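Local coordinates for protein transcriptional activator ToxR (PDB 6UTC) that probably acts as a membrane-spanning transcription activator whose disulfide-bonded periplasmic domain interacts with ToxS and bile salts, at residues V47-Y50 with A51-H54. Sequence-based numbering, arbitrary orientation.
Sequences VNKY and AETH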
ATOM      1  N   VAL A  47       0.586  -4.749   3.378  1.00 14.23           N
ATOM      2  CA  VAL A  47      -0.781  -5.122   3.025  1.00 14.42           C
ATOM      3  C   VAL A  47      -1.283  -6.236   3.936  1.00 17.91           C
ATOM      4  O   VAL A  47      -2.433  -6.210   4.397  1.00 19.91           O
ATOM      5  CB  VAL A  47      -0.855  -5.490   1.535  1.00 15.69           C
ATOM      6  CG1 VAL A  47      -2.238  -6.053   1.167  1.00 19.79           C
ATOM      7  CG2 VAL A  47      -0.506  -4.261   0.681  1.00 16.94           C
ATOM      8  N   ASN A  48      -0.427  -7.224   4.221  1.00 18.65           N
ATOM      9  CA  ASN A  48      -0.785  -8.296   5.158  1.00 20.34           C
ATOM     10  C   ASN A  48      -1.204  -7.733   6.512  1.00 24.69           C
ATOM     11  O   ASN A  48      -2.246  -8.111   7.063  1.00 23.05           O
ATOM     12  CB  ASN A  48       0.424  -9.225   5.327  1.00 19.13           C
ATOM     13  CG  ASN A  48       0.242 -10.267   6.444  1.00 25.51           C
ATOM     14  OD1 ASN A  48       0.345  -9.956   7.636  1.00 30.61           O
ATOM     15  ND2 ASN A  48       0.000 -11.504   6.051  1.00 27.09           N
ATOM     16  N   LYS A  49      -0.394  -6.840   7.076  1.00 19.89           N
ATOM     17  CA  LYS A  49      -0.689  -6.316   8.404  1.00 20.50           C
ATOM     18  C   LYS A  49      -1.904  -5.399   8.377  1.00 23.94           C
ATOM     19  O   LYS A  49      -2.701  -5.384   9.325  1.00 22.95           O
ATOM     20  CB  LYS A  49       0.526  -5.591   8.977  1.00 21.59           C
ATOM     21  CG  LYS A  49       1.791  -6.422   8.993  1.00 24.01           C
ATOM     22  CD  LYS A  49       1.578  -7.812   9.553  1.00 37.56           C
ATOM     23  CE  LYS A  49       1.379  -7.789  11.047  1.00 32.49           C
ATOM     24  NZ  LYS A  49       1.353  -9.181  11.597  1.00 38.39           N
ATOM     25  N   TYR A  50      -2.074  -4.642   7.292  1.00 20.81           N
ATOM     26  CA  TYR A  50      -3.217  -3.744   7.203  1.00 20.35           C
ATOM     27  C   TYR A  50      -4.507  -4.532   7.144  1.00 21.65           C
ATOM     28  O   TYR A  50      -5.517  -4.132   7.738  1.00 21.77           O
ATOM     29  CB  TYR A  50      -3.059  -2.869   5.970  1.00 18.64           C
ATOM     30  CG  TYR A  50      -4.013  -1.701   5.910  1.00 15.79           C
ATOM     31  CD1 TYR A  50      -3.723  -0.519   6.571  1.00 20.25           C
ATOM     32  CD2 TYR A  50      -5.186  -1.770   5.179  1.00 14.96           C
ATOM     33  CE1 TYR A  50      -4.577   0.565   6.520  1.00 17.60           C
ATOM     34  CE2 TYR A  50      -6.052  -0.683   5.117  1.00 16.17           C
ATOM     35  CZ  TYR A  50      -5.731   0.479   5.789  1.00 17.31           C
ATOM     36  OH  TYR A  50      -6.567   1.579   5.743  1.00 18.93           O
ATOM     37  N   ALA A  51      -4.480  -5.671   6.461  1.00 20.02           N
ATOM     38  CA  ALA A  51      -5.646  -6.543   6.434  1.00 24.57           C
ATOM     39  C   ALA A  51      -6.071  -6.999   7.828  1.00 26.78           C
ATOM     40  O   ALA A  51      -7.254  -7.286   8.037  1.00 24.54           O
ATOM     41  CB  ALA A  51      -5.362  -7.735   5.526  1.00 23.84           C
ATOM     42  N   GLU A  52      -5.154  -7.034   8.797  1.00 23.11           N
ATOM     43  CA  GLU A  52      -5.510  -7.528  10.126  1.00 24.86           C
ATOM     44  C   GLU A  52      -6.481  -6.602  10.846  1.00 27.39           C
ATOM     45  O   GLU A  52      -7.242  -7.058  11.706  1.00 27.83           O
ATOM     46  CB  GLU A  52      -4.259  -7.744  10.970  1.00 25.14           C
ATOM     47  CG  GLU A  52      -3.418  -8.906  10.496  1.00 26.73           C
ATOM     48  CD  GLU A  52      -2.257  -9.199  11.416  1.00 26.13           C
ATOM     49  OE1 GLU A  52      -1.496 -10.141  11.112  1.00 30.64           O
ATOM     50  OE2 GLU A  52      -2.103  -8.488  12.433  1.00 32.04           O
ATOM     51  N   THR A  53      -6.465  -5.311  10.533  1.00 24.00           N
ATOM     52  CA  THR A  53      -7.404  -4.369  11.122  1.00 23.42           C
ATOM     53  C   THR A  53      -8.425  -3.850  10.117  1.00 22.88           C
ATOM     54  O   THR A  53      -9.156  -2.903  10.433  1.00 27.91           O
ATOM     55  CB  THR A  53      -6.647  -3.211  11.763  1.00 28.18           C
ATOM     56  OG1 THR A  53      -5.590  -2.803  10.882  1.00 30.01           O
ATOM     57  CG2 THR A  53      -6.057  -3.641  13.098  1.00 31.20           C
ATOM     58  N   HIS A  54      -8.501  -4.446   8.919  1.00 24.49           N
ATOM     59  CA  HIS A  54      -9.428  -3.983   7.878  1.00 20.17           C
ATOM     60  C   HIS A  54      -9.906  -5.203   7.087  1.00 23.58           C
ATOM     61  O   HIS A  54      -9.286  -5.594   6.097  1.00 24.31           O
ATOM     62  CB  HIS A  54      -8.751  -2.975   6.957  1.00 18.41           C
ATOM     63  CG  HIS A  54      -8.170  -1.793   7.664  1.00 20.13           C
ATOM     64  ND1 HIS A  54      -6.910  -1.810   8.223  1.00 22.14           N
ATOM     65  CD2 HIS A  54      -8.659  -0.549   7.879  1.00 22.11           C
ATOM     66  CE1 HIS A  54      -6.657  -0.634   8.769  1.00 25.71           C
ATOM     67  NE2 HIS A  54      -7.701   0.152   8.571  1.00 25.74           N
TER
HETATM   68  O   HOH W   1      -7.319   2.971   8.342  1.00 25.96           O
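Near the end of helix 40-52, the imidazole of His-54 lies flat over one face of the Tyr-50 ring in an offset stack, the centroids 3.6 Å apart and the planes within 6° of parallel. With CG anti to the backbone N (chi1 -168°), the Tyr-50 ring lies beside its own carbonyl, and His-54 can stack on one and bond to the other. Tyrosine offers a flat face and a terminal hydroxyl; histidine is aromatic and a donor at once. His-54 ND1 gives a nearly straight bond of 2.8 Å to Tyr-50 O, which lies in the imidazole plane, fixing the ring's rotation. Thr-53 N reaches Tyr-50 O from the opposite face of the carbonyl plane at 3.2 Å, giving this oxygen two donors. At the far end of the stack one water bridges Tyr-50 OH and His-54 NE2, while the hydroxyl also bonds to His-79 and the phenol stacks on Tyr-77.

On another side of the helix, the long, flexible chain of Lys-49 bends at chi2 and chi3 to run alongside the oppositely charged, extended Glu-52, and Lys-49 NZ forms a salt bridge of 3.0 Å to Glu-52 OE1 from above the carboxylate plane. Glu-52 N bonds to Lys-49 O (i to i+3), Ala-51 N to Val-47 O (i to i+4), both near the end of the helix in the beta-alpha-beta crossover joining strands 25-30 and 62-67.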